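Local coordinates for protein DynE8 (Micromonospora chersina, PDB 4AMM) that is the iterative enediyne polyketide synthase of dynemicin biosynthesis, here its acyltransferase domain, which probably loads acyl building blocks onto the carrier domain, at residues A[2-7]-A[30-35]; A[80-83]-A[88-91]; A[159-164]-A[380-385]; A[170-175]-A[183-188]; A[224-229]-A[234-239]. All coordinates share one frame; numbering follows the deposited sequence.

Interaction 1 of 5, residues A[2-7]-A[30-35]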
# COMPACT_ATOMS: atom_id res chain seq x y z
N ASP A 2 19.11 5.48 7.41
CA ASP A 2 19.73 5.73 6.09
C ASP A 2 19.06 6.85 5.26
O ASP A 2 19.64 7.37 4.32
CB ASP A 2 19.86 4.44 5.26
CG ASP A 2 18.50 3.73 4.99
OD1 ASP A 2 17.45 4.10 5.59
OD2 ASP A 2 18.50 2.76 4.18
N HIS A 3 17.83 7.22 5.63
CA HIS A 3 17.25 8.41 5.04
C HIS A 3 16.85 9.27 6.22
O HIS A 3 16.44 8.76 7.30
CB HIS A 3 15.97 8.14 4.22
CG HIS A 3 16.23 7.54 2.87
ND1 HIS A 3 16.74 6.27 2.73
CD2 HIS A 3 16.08 8.03 1.63
CE1 HIS A 3 16.91 6.01 1.45
NE2 HIS A 3 16.50 7.06 0.76
N GLU A 4 17.02 10.55 6.02
CA GLU A 4 16.61 11.55 6.98
C GLU A 4 15.34 12.19 6.47
O GLU A 4 15.10 12.30 5.25
CB GLU A 4 17.73 12.58 7.14
CG GLU A 4 17.42 13.48 8.32
CD GLU A 4 17.23 12.62 9.61
OE1 GLU A 4 18.23 12.19 10.23
OE2 GLU A 4 16.05 12.29 9.91
N LEU A 5 14.50 12.69 7.39
CA LEU A 5 13.29 13.42 7.05
C LEU A 5 13.45 14.87 7.33
O LEU A 5 13.73 15.25 8.49
CB LEU A 5 12.16 12.88 7.97
CG LEU A 5 10.83 13.65 7.89
CD1 LEU A 5 10.22 13.60 6.47
CD2 LEU A 5 9.87 12.98 8.93
N VAL A 6 13.27 15.72 6.32
CA VAL A 6 13.46 17.14 6.48
C VAL A 6 12.16 17.83 6.15
O VAL A 6 11.61 17.71 5.05
CB VAL A 6 14.52 17.69 5.50
CG1 VAL A 6 14.67 19.13 5.73
CG2 VAL A 6 15.81 16.94 5.78
N VAL A 7 11.55 18.45 7.21
CA VAL A 7 10.31 19.17 7.01
C VAL A 7 10.47 20.64 7.30
O VAL A 7 11.29 20.99 8.16
CB VAL A 7 9.16 18.59 7.88
CG1 VAL A 7 8.96 17.09 7.69
CG2 VAL A 7 9.34 18.91 9.43
N LEU A 30 26.87 20.37 4.87
CA LEU A 30 26.71 19.74 6.18
C LEU A 30 27.14 18.28 6.16
O LEU A 30 26.86 17.56 5.21
CB LEU A 30 25.23 19.79 6.63
CG LEU A 30 24.84 20.92 7.57
CD1 LEU A 30 25.63 22.22 7.39
CD2 LEU A 30 23.33 21.14 7.60
N SER A 31 27.80 17.82 7.23
CA SER A 31 28.01 16.41 7.47
C SER A 31 26.70 15.78 7.79
O SER A 31 25.71 16.51 8.05
CB SER A 31 28.96 16.18 8.67
OG SER A 31 28.38 16.70 9.88
N ARG A 32 26.68 14.46 7.82
CA ARG A 32 25.52 13.70 8.13
C ARG A 32 25.05 14.00 9.56
O ARG A 32 23.87 14.27 9.73
CB ARG A 32 25.74 12.21 7.88
CG ARG A 32 24.51 11.36 8.18
CD ARG A 32 23.42 11.41 7.03
NE ARG A 32 22.24 10.60 7.39
CZ ARG A 32 21.31 10.96 8.27
NH1 ARG A 32 21.38 12.15 8.88
NH2 ARG A 32 20.30 10.14 8.56
N PRO A 33 25.95 13.98 10.58
CA PRO A 33 25.47 14.38 11.92
C PRO A 33 24.92 15.80 11.98
O PRO A 33 23.91 16.05 12.70
CB PRO A 33 26.72 14.23 12.80
CG PRO A 33 27.57 13.22 12.07
CD PRO A 33 27.34 13.47 10.64
N GLU A 34 25.50 16.73 11.23
CA GLU A 34 24.98 18.11 11.17
C GLU A 34 23.60 18.16 10.49
O GLU A 34 22.70 18.92 10.92
CB GLU A 34 25.97 19.03 10.41
CG GLU A 34 27.06 19.54 11.27
CD GLU A 34 28.25 19.99 10.43
OE1 GLU A 34 28.46 19.37 9.36
OE2 GLU A 34 28.95 20.94 10.86
N LEU A 35 23.39 17.36 9.46
CA LEU A 35 22.11 17.30 8.76
C LEU A 35 21.08 16.74 9.73
O LEU A 35 19.95 17.24 9.74
CB LEU A 35 22.22 16.42 7.50
CG LEU A 35 20.93 15.97 6.83
CD1 LEU A 35 20.32 17.17 6.26
CD2 LEU A 35 21.13 14.85 5.77
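E4 meets R32 in two ways: OE1 takes a fork of bonds, and the methylene CB lies over a guanidinium face. The fork is weak, with R32 NH1 and R32 NH2 each 3.4 Å from E4 OE1. It makes a salt bridge, but a weak and crossed one, with the carboxylate and guanidinium planes 86° apart rather than coplanar. E4 CB, over its face of the guanidinium, is 3.8 Å from R32 NH2; L35 CD2 comes within 4.3 Å of the same E4 CB. R32 gets there because CG is anti to the backbone N (chi1 -179°) and the chain then bends at CB-CG, carrying its long arm from the first turn of helix 32-45 to the strand.

One shell out, stronger partners fix both ends. R401 forms a salt bridge with E4 OE2, T36 OG1 bonds to E4 OE1, and the carbonyl of P1 takes R32 NH2. E4 OE2 also accepts the amide of L5, N to OE2 3.0 Å. The helix start is set by a capping box: E34 N donates to S31 OG at 3.2 Å, while S31 N donates to E34 OE1 at 2.7 Å.

Strand 4-10 is an edge strand of an antiparallel sheet, and helix 32-45 packs against it, consistent with the linker that precedes acyltransferase domains in these synthases. With two arginines and two further donors around it, the buried E4 carboxylate is likely to stay ionised.

Interaction 2 of 5, residues A[80-83]-A[88-91]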
# COMPACT_ATOMS: atom_id res chain seq x y z
N ARG A 80 1.97 25.14 -6.66
CA ARG A 80 1.52 25.05 -5.27
C ARG A 80 1.35 23.60 -4.79
O ARG A 80 0.79 23.33 -3.73
CB ARG A 80 0.20 25.83 -5.16
CG ARG A 80 0.43 27.37 -5.42
CD ARG A 80 1.49 28.07 -4.51
NE ARG A 80 1.65 29.52 -4.78
CZ ARG A 80 2.69 30.08 -5.41
NH1 ARG A 80 3.72 29.36 -5.84
NH2 ARG A 80 2.72 31.40 -5.60
N ARG A 81 1.78 22.63 -5.60
CA ARG A 81 1.57 21.20 -5.28
C ARG A 81 2.51 20.36 -6.12
O ARG A 81 2.29 20.25 -7.36
CB ARG A 81 0.13 20.81 -5.59
CG ARG A 81 -0.25 19.41 -5.04
CD ARG A 81 -1.65 18.97 -5.24
NE ARG A 81 -2.59 19.92 -4.64
CZ ARG A 81 -3.91 19.73 -4.65
NH1 ARG A 81 -4.40 18.63 -5.21
NH2 ARG A 81 -4.71 20.62 -4.11
N LEU A 82 3.52 19.76 -5.50
CA LEU A 82 4.53 18.91 -6.14
C LEU A 82 4.51 17.63 -5.31
O LEU A 82 4.94 17.67 -4.14
CB LEU A 82 5.88 19.60 -6.14
CG LEU A 82 6.94 18.88 -6.99
CD1 LEU A 82 8.28 19.65 -6.87
CD2 LEU A 82 7.20 17.42 -6.70
N LEU A 83 4.02 16.51 -5.82
CA LEU A 83 3.92 15.28 -5.06
C LEU A 83 4.76 14.27 -5.85
O LEU A 83 4.25 13.80 -6.87
CB LEU A 83 2.47 14.82 -4.91
CG LEU A 83 1.48 15.84 -4.30
CD1 LEU A 83 0.12 15.18 -4.29
CD2 LEU A 83 1.96 16.20 -2.89
N GLY A 88 10.42 10.87 -2.97
CA GLY A 88 10.18 11.24 -1.54
C GLY A 88 10.12 12.75 -1.29
O GLY A 88 10.58 13.19 -0.23
N LEU A 89 9.57 13.50 -2.24
CA LEU A 89 9.59 14.94 -2.20
C LEU A 89 8.20 15.43 -2.32
O LEU A 89 7.48 15.06 -3.24
CB LEU A 89 10.41 15.51 -3.41
CG LEU A 89 10.19 17.01 -3.57
CD1 LEU A 89 10.61 17.79 -2.30
CD2 LEU A 89 10.99 17.44 -4.81
N PHE A 90 7.75 16.25 -1.33
CA PHE A 90 6.37 16.66 -1.29
C PHE A 90 6.27 18.11 -0.88
O PHE A 90 6.93 18.53 0.10
CB PHE A 90 5.56 15.82 -0.33
CG PHE A 90 5.68 14.34 -0.56
CD1 PHE A 90 4.81 13.68 -1.48
CD2 PHE A 90 6.64 13.62 0.07
CE1 PHE A 90 4.95 12.32 -1.69
CE2 PHE A 90 6.76 12.31 -0.12
CZ PHE A 90 5.91 11.68 -1.04
N LEU A 91 5.53 18.92 -1.66
CA LEU A 91 5.37 20.38 -1.40
C LEU A 91 3.94 20.70 -1.61
O LEU A 91 3.38 20.43 -2.69
CB LEU A 91 6.28 21.15 -2.36
CG LEU A 91 6.16 22.66 -2.40
CD1 LEU A 91 4.81 23.31 -2.77
CD2 LEU A 91 6.68 23.37 -1.28
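L82 and L91 face each other in a beta hairpin, strand 89-92 running back along strand 81-84 at the edge of a four-stranded antiparallel sheet. They form a hydrogen-bonded pair: L82 N reaches L91 O at 2.9 Å and L91 N reaches L82 O at 2.8 Å. L83 and F90, the next pair, are non-hydrogen-bonded, with CA atoms 4.7 Å apart.

The tight part is apolar, and it has two faces. On one, the CB atoms of L82 and L91 touch at 4.1 Å. L82 turns CG anti to its amide nitrogen (chi1 -171°), which sends CD1 along the sheet to L89 CD2; helix 61-76 covers both leucines through R70. On the other face F90 packs on helix 376-387, meeting A383, A384 and A387, and the side chain of L83 crosses it at about a right angle, CD2 near ring atom CD1. Branched L82 and L89 and flat F90 suit places covered by a helix, whereas L83 sits beside L97 and T364 of loops.

The outer side is looser. Strand 81-84 is the last in this sheet, and exposed R80 and R81 leave the backbone on the side away from the partner strand, long polar chains that tolerate water. At the turn end G88 and L89 make a G1 beta bulge, where G88 takes a positive phi (65°) that favours glycine. The methyl L91 CD1 comes within 4.0 Å of the carbonyl carbon R80 C.

Interaction 3 of 5, residues A[159-164]-A[380-385]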
# COMPACT_ATOMS: atom_id res chain seq x y z
N ILE A 159 -0.09 0.95 11.82
CA ILE A 159 -1.20 1.68 12.40
C ILE A 159 -0.73 2.33 13.72
O ILE A 159 -1.13 3.49 13.98
CB ILE A 159 -2.33 0.72 12.65
CG1 ILE A 159 -2.94 0.27 11.29
CG2 ILE A 159 -3.41 1.34 13.56
CD1 ILE A 159 -3.83 -0.97 11.38
N ARG A 160 0.06 1.70 14.52
CA ARG A 160 0.60 2.33 15.77
C ARG A 160 1.41 3.56 15.38
O ARG A 160 1.28 4.58 16.16
CB ARG A 160 1.48 1.38 16.50
CG ARG A 160 0.61 0.26 17.20
CD ARG A 160 1.43 -0.53 18.27
NE ARG A 160 2.69 -1.08 17.78
CZ ARG A 160 2.90 -2.30 17.24
NH1 ARG A 160 1.90 -3.09 17.00
NH2 ARG A 160 4.12 -2.69 16.90
N TRP A 161 2.14 3.59 14.27
CA TRP A 161 2.84 4.83 13.86
C TRP A 161 1.88 5.89 13.47
O TRP A 161 2.02 7.07 13.88
CB TRP A 161 3.80 4.44 12.70
CG TRP A 161 4.62 5.58 12.08
CD1 TRP A 161 4.47 6.08 10.85
CD2 TRP A 161 5.64 6.29 12.74
NE1 TRP A 161 5.41 7.09 10.67
CE2 TRP A 161 6.13 7.23 11.82
CE3 TRP A 161 6.22 6.19 14.01
CZ2 TRP A 161 7.19 8.13 12.14
CZ3 TRP A 161 7.32 7.10 14.32
CH2 TRP A 161 7.77 8.02 13.35
N LEU A 162 0.88 5.57 12.68
CA LEU A 162 -0.16 6.57 12.36
C LEU A 162 -0.83 7.09 13.62
O LEU A 162 -1.13 8.33 13.72
CB LEU A 162 -1.31 6.02 11.44
CG LEU A 162 -0.81 5.48 10.12
CD1 LEU A 162 -1.99 4.84 9.38
CD2 LEU A 162 -0.19 6.58 9.24
N ASP A 163 -1.11 6.22 14.58
CA ASP A 163 -1.72 6.68 15.86
C ASP A 163 -0.73 7.59 16.64
O ASP A 163 -1.22 8.67 17.12
CB ASP A 163 -2.01 5.48 16.76
CG ASP A 163 -3.12 4.55 16.27
OD1 ASP A 163 -3.99 4.97 15.47
OD2 ASP A 163 -3.04 3.41 16.86
N ARG A 164 0.53 7.31 16.65
CA ARG A 164 1.52 8.16 17.36
C ARG A 164 1.49 9.54 16.65
O ARG A 164 1.67 10.55 17.36
CB ARG A 164 2.90 7.55 17.29
CG ARG A 164 3.99 8.39 17.99
CD ARG A 164 5.22 7.59 18.13
NE ARG A 164 6.11 8.44 18.89
CZ ARG A 164 7.25 8.07 19.38
NH1 ARG A 164 7.69 6.83 19.11
NH2 ARG A 164 7.98 8.93 20.09
N ALA A 380 9.86 8.59 3.75
CA ALA A 380 9.08 9.11 2.64
C ALA A 380 7.57 9.16 2.94
O ALA A 380 6.88 10.09 2.58
CB ALA A 380 9.39 8.26 1.34
N GLY A 381 7.06 8.11 3.55
CA GLY A 381 5.68 8.05 3.95
C GLY A 381 5.37 9.11 4.99
O GLY A 381 4.28 9.70 4.90
N THR A 382 6.26 9.38 5.93
CA THR A 382 5.95 10.40 6.94
C THR A 382 6.06 11.76 6.29
O THR A 382 5.25 12.68 6.59
CB THR A 382 6.88 10.27 8.13
OG1 THR A 382 6.74 8.93 8.67
CG2 THR A 382 6.47 11.21 9.24
N ALA A 383 6.99 11.97 5.34
CA ALA A 383 7.07 13.25 4.62
C ALA A 383 5.77 13.46 3.86
O ALA A 383 5.24 14.61 3.86
CB ALA A 383 8.26 13.20 3.57
N ALA A 384 5.19 12.47 3.21
CA ALA A 384 3.98 12.58 2.48
C ALA A 384 2.85 12.99 3.45
O ALA A 384 2.06 13.91 3.13
CB ALA A 384 3.60 11.27 1.75
N LEU A 385 2.72 12.29 4.60
CA LEU A 385 1.63 12.61 5.56
C LEU A 385 1.83 14.04 5.99
O LEU A 385 0.77 14.75 6.18
CB LEU A 385 1.76 11.68 6.71
CG LEU A 385 1.37 10.20 6.41
CD1 LEU A 385 1.72 9.28 7.52
CD2 LEU A 385 -0.15 10.07 6.19
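W161 swings its indole out from helix 144-165 with CG anti to the main-chain N (chi1 179°), while T382 on helix 376-387 sets OG1 beside its own N and opposite the carbonyl carbon (chi1 -58°). These two rotations bring the indole N-H to the threonine hydroxyl: W161 NE1 donates to T382 OG1 over 3.0 Å, with 149° at the hydrogen. OG1 lies at the ring edge, close to the indole plane. The same hydroxyl bonds to the carbonyl of M378 one turn earlier in its helix, which fixes its rotation and leaves OG1 able to accept from the tryptophan. Threonine serves both needs, since it can accept from the indole while packing CG2 against L5.

The contact couples two parts of the fold. Helix 144-165 lies against the parallel sheet of the alpha/beta-hydrolase-like core, L162 touching L101 of strand 99-103, whereas helix 376-387 packs on the antiparallel sheet, A383 as well as T382 meeting L5 of strand 4-10. A leucine in place of W161 would probably leave T382 OG1 without its indole donor and open a gap between the helices beside P396.

Beside this hydrogen bond lies a patch of apolar packing. L162 and L385 cross at about a right angle, methyl to methyl, and L162 CD2 comes 3.7 Å from L385 CD1. L385 also touches V99, the first residue of strand 99-103.

Interaction 4 of 5, residues A[170-175]-A[183-188]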
# COMPACT_ATOMS: atom_id res chain seq x y z
N VAL A 170 -8.65 10.06 4.98
CA VAL A 170 -10.09 10.08 4.63
C VAL A 170 -10.69 8.67 4.65
O VAL A 170 -11.92 8.53 4.65
CB VAL A 170 -10.36 10.77 3.26
CG1 VAL A 170 -9.91 12.26 3.26
CG2 VAL A 170 -9.72 10.05 2.12
N GLY A 171 -9.85 7.62 4.55
CA GLY A 171 -10.45 6.28 4.45
C GLY A 171 -9.32 5.36 4.08
O GLY A 171 -8.19 5.80 3.93
N ALA A 172 -9.66 4.09 4.00
CA ALA A 172 -8.62 3.04 3.77
C ALA A 172 -9.24 2.00 2.89
O ALA A 172 -10.41 1.77 2.83
CB ALA A 172 -8.19 2.42 5.06
N LEU A 173 -8.33 1.24 2.27
CA LEU A 173 -8.71 -0.05 1.66
C LEU A 173 -7.61 -1.05 1.93
O LEU A 173 -6.44 -0.67 2.14
CB LEU A 173 -8.92 0.08 0.15
CG LEU A 173 -7.75 0.34 -0.73
CD1 LEU A 173 -6.91 -1.00 -1.02
CD2 LEU A 173 -8.24 0.97 -2.08
N GLY A 174 -7.99 -2.31 1.93
CA GLY A 174 -7.02 -3.42 2.10
C GLY A 174 -7.20 -4.43 0.98
O GLY A 174 -8.33 -4.76 0.61
N HIS A 175 -6.06 -4.89 0.44
CA HIS A 175 -6.04 -5.92 -0.65
C HIS A 175 -6.04 -7.30 -0.04
O HIS A 175 -5.07 -7.72 0.57
CB HIS A 175 -4.76 -5.68 -1.45
CG HIS A 175 -4.75 -6.28 -2.83
ND1 HIS A 175 -4.57 -7.66 -3.02
CD2 HIS A 175 -4.79 -5.71 -4.06
CE1 HIS A 175 -4.53 -7.87 -4.33
NE2 HIS A 175 -4.67 -6.72 -4.98
N LEU A 183 -9.89 -3.02 8.50
CA LEU A 183 -10.99 -3.08 9.48
C LEU A 183 -10.45 -2.79 10.85
O LEU A 183 -11.15 -2.14 11.64
CB LEU A 183 -11.59 -4.50 9.42
CG LEU A 183 -12.47 -4.68 8.20
CD1 LEU A 183 -12.89 -6.12 7.99
CD2 LEU A 183 -13.80 -3.84 8.25
N SER A 184 -9.25 -3.23 11.22
CA SER A 184 -8.68 -2.96 12.55
C SER A 184 -8.43 -1.46 12.68
O SER A 184 -8.82 -0.81 13.68
CB SER A 184 -7.40 -3.76 12.82
OG SER A 184 -7.04 -3.61 14.19
N TRP A 185 -7.85 -0.86 11.65
CA TRP A 185 -7.66 0.60 11.66
C TRP A 185 -8.97 1.34 11.84
O TRP A 185 -9.00 2.39 12.56
CB TRP A 185 -6.98 1.02 10.31
CG TRP A 185 -6.99 2.55 10.05
CD1 TRP A 185 -6.10 3.47 10.56
CD2 TRP A 185 -7.98 3.26 9.31
NE1 TRP A 185 -6.53 4.75 10.21
CE2 TRP A 185 -7.60 4.64 9.38
CE3 TRP A 185 -9.08 2.88 8.51
CZ2 TRP A 185 -8.33 5.63 8.77
CZ3 TRP A 185 -9.77 3.90 7.84
CH2 TRP A 185 -9.38 5.25 7.99
N ALA A 186 -10.05 0.83 11.24
CA ALA A 186 -11.38 1.45 11.26
C ALA A 186 -12.08 1.13 12.60
O ALA A 186 -13.23 1.62 12.79
CB ALA A 186 -12.23 1.03 10.05
N GLY A 187 -11.45 0.41 13.50
CA GLY A 187 -12.10 0.12 14.83
C GLY A 187 -13.03 -1.06 14.86
O GLY A 187 -13.72 -1.28 15.89
N ALA A 188 -13.10 -1.91 13.82
CA ALA A 188 -14.01 -3.06 13.85
C ALA A 188 -13.53 -4.23 14.73
O ALA A 188 -14.33 -5.08 15.21
CB ALA A 188 -14.28 -3.52 12.40
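W185, in the last turn of helix 178-185, turns its indole onto A172 and G171 of strand 171-174. Its CB packs against I159 of the preceding helix. From there CG stands anti to the main-chain N (chi1 168°), which throws the ring toward the strand. Along the six-membered ring, CE3 is the first atom to arrive, 3.6 Å from A172 CB. CZ3 follows, 3.5 Å from the same methyl and 3.8 Å from A172 N. CH2, farther along, comes obliquely to the backbone of G171, 3.8 Å from G171 CA. Small residues suit this place, because a methyl and a bare CA let the broad indole lie close to the backbone.

Strand, turn and helix here form what the sequence and geometry suggest is a nucleophile elbow, the GxSxG pattern with G174, S176 and G178; the elbow serine is the nucleophile that takes up the acyl group in this family, and S176 probably does so here. H175, within that pattern, holds N240 through NE2. Were W185 a serine, A172 and G171 would probably lose their apolar cover and a gap would open between strand and helix, next to L101.

Beyond the tryptophan the helix ends in a Schellman motif. A188 N bonds to L183 O and G187 N to S184 O, each at 2.9 Å; at the backbone angles of G187 a CB would press on the carbonyl O of A186, so glycine fits.

Interaction 5 of 5, residues A[224-229]-A[234-239]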
# COMPACT_ATOMS: atom_id res chain seq x y z
N ALA A 224 -10.94 -8.13 -21.06
CA ALA A 224 -10.11 -8.97 -21.84
C ALA A 224 -9.84 -10.26 -21.07
O ALA A 224 -9.78 -11.35 -21.72
CB ALA A 224 -8.82 -8.23 -22.17
N ALA A 225 -9.62 -10.17 -19.77
CA ALA A 225 -9.42 -11.39 -18.98
C ALA A 225 -10.58 -12.35 -19.02
O ALA A 225 -10.44 -13.56 -19.11
CB ALA A 225 -9.11 -11.06 -17.56
N ARG A 226 -11.79 -11.78 -18.91
CA ARG A 226 -12.99 -12.60 -18.95
C ARG A 226 -13.20 -13.20 -20.28
O ARG A 226 -13.68 -14.33 -20.39
CB ARG A 226 -14.22 -11.74 -18.51
CG ARG A 226 -14.22 -11.51 -17.00
CD ARG A 226 -15.40 -12.32 -16.34
NE ARG A 226 -15.31 -12.37 -14.89
CZ ARG A 226 -15.61 -11.38 -14.07
NH1 ARG A 226 -16.02 -10.16 -14.53
NH2 ARG A 226 -15.47 -11.59 -12.74
N GLU A 227 -12.84 -12.50 -21.36
CA GLU A 227 -12.88 -13.15 -22.71
C GLU A 227 -11.88 -14.31 -22.84
O GLU A 227 -12.26 -15.39 -23.31
CB GLU A 227 -12.59 -12.08 -23.76
CG GLU A 227 -12.71 -12.61 -25.22
CD GLU A 227 -12.10 -11.64 -26.23
OE1 GLU A 227 -12.79 -10.68 -26.58
OE2 GLU A 227 -10.93 -11.84 -26.67
N LEU A 228 -10.66 -14.14 -22.32
CA LEU A 228 -9.68 -15.23 -22.38
C LEU A 228 -10.10 -16.42 -21.53
O LEU A 228 -9.85 -17.59 -21.88
CB LEU A 228 -8.28 -14.76 -21.91
CG LEU A 228 -7.56 -13.72 -22.76
CD1 LEU A 228 -6.24 -13.22 -22.13
CD2 LEU A 228 -7.22 -14.33 -24.13
N ALA A 229 -10.71 -16.14 -20.38
CA ALA A 229 -11.08 -17.19 -19.44
C ALA A 229 -12.40 -17.88 -19.78
O ALA A 229 -12.70 -18.94 -19.20
CB ALA A 229 -11.17 -16.62 -18.02
N ALA A 234 -11.12 -21.31 -15.72
CA ALA A 234 -10.44 -20.32 -14.86
C ALA A 234 -11.35 -19.17 -14.61
O ALA A 234 -12.25 -18.88 -15.40
CB ALA A 234 -9.20 -19.85 -15.61
N VAL A 235 -11.09 -18.47 -13.49
CA VAL A 235 -11.93 -17.30 -13.08
C VAL A 235 -11.07 -16.17 -12.67
O VAL A 235 -9.88 -16.32 -12.29
CB VAL A 235 -12.86 -17.68 -11.93
CG1 VAL A 235 -13.83 -18.84 -12.43
CG2 VAL A 235 -12.14 -18.02 -10.66
N VAL A 236 -11.64 -14.95 -12.69
CA VAL A 236 -10.91 -13.80 -12.19
C VAL A 236 -10.70 -13.90 -10.71
O VAL A 236 -11.67 -14.15 -9.93
CB VAL A 236 -11.69 -12.53 -12.54
CG1 VAL A 236 -11.05 -11.30 -11.95
CG2 VAL A 236 -11.71 -12.30 -14.08
N ALA A 237 -9.45 -13.74 -10.27
CA ALA A 237 -9.07 -13.78 -8.90
C ALA A 237 -8.75 -12.40 -8.37
O ALA A 237 -9.13 -12.09 -7.23
CB ALA A 237 -7.81 -14.72 -8.79
N VAL A 238 -8.04 -11.56 -9.17
CA VAL A 238 -7.61 -10.28 -8.62
C VAL A 238 -7.78 -9.28 -9.77
O VAL A 238 -7.19 -9.42 -10.84
CB VAL A 238 -6.14 -10.32 -8.20
CG1 VAL A 238 -5.70 -8.92 -7.65
CG2 VAL A 238 -5.85 -11.44 -7.19
N ASP A 239 -8.61 -8.26 -9.57
CA ASP A 239 -8.80 -7.16 -10.58
C ASP A 239 -8.01 -5.99 -10.10
O ASP A 239 -8.46 -5.20 -9.22
CB ASP A 239 -10.27 -6.80 -10.71
CG ASP A 239 -10.49 -5.68 -11.68
OD1 ASP A 239 -9.56 -5.27 -12.42
OD2 ASP A 239 -11.66 -5.12 -11.59
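The guanidinium of R226 carries V236 on one of its faces: the methyl CG2 lies over that face, 3.7 Å from R226 NE. The contact extends back to the aliphatic stem, V236 CG2 to R226 CG 3.9 Å, and out to R226 NH2, 3.9 Å from V236 CB. The two side chains cross at about a right angle, so the valine branch meets the plane instead of running alongside it. R226 reaches over through a sharp bend at chi2 (-110°), well off a staggered value; both residues also touch a crystal neighbour, which may influence the exact pose.

Closer to the turn the packing is smaller. A229 CB approaches A234 O at 3.6 Å and the two alanine methyls are 4.5 Å apart, a spacing that small side chains suit where helix and strand come this near. T232, in the turn, ties the ends together: its OG1 bonds to A229 O and to A234 N. V236 and A225 both touch V245, and A234 meets V257 of helix 251-264.

Helix 222-229 links strands 213-218 and 235-241 in a split beta-alpha-beta unit, with strand 244-250 lying between the two, as in the ferredoxin-like small subdomain of acyltransferases. Farther along, A237 and V238 form a classic beta bulge against V246.

Chemically, the arginine serves here through its flat surface and aliphatic stem: it covers buried V236, and since R226 is exposed its charge can probably stay solvated.

Interaction 3 connects the set. Its helix 376-387 packs on interaction 1, L5 CD1 to A383 CB 3.5 Å, and on interaction 2, F90 CE2 to A380 O 3.5 Å, so the linker-like antiparallel sheet is tied to helix 144-165. That helix touches interaction 4, whose centre is about 15 Å from that of interaction 3 and which leads into the probable nucleophile elbow. The active site is expected beyond it, between the core and the ferredoxin-like subdomain of interaction 5: H175 NE2 lies 3.6 Å from V238 CG1 there. The centres of interactions 1 and 5 are about 48 Å apart, on opposite sides of the chain's centre.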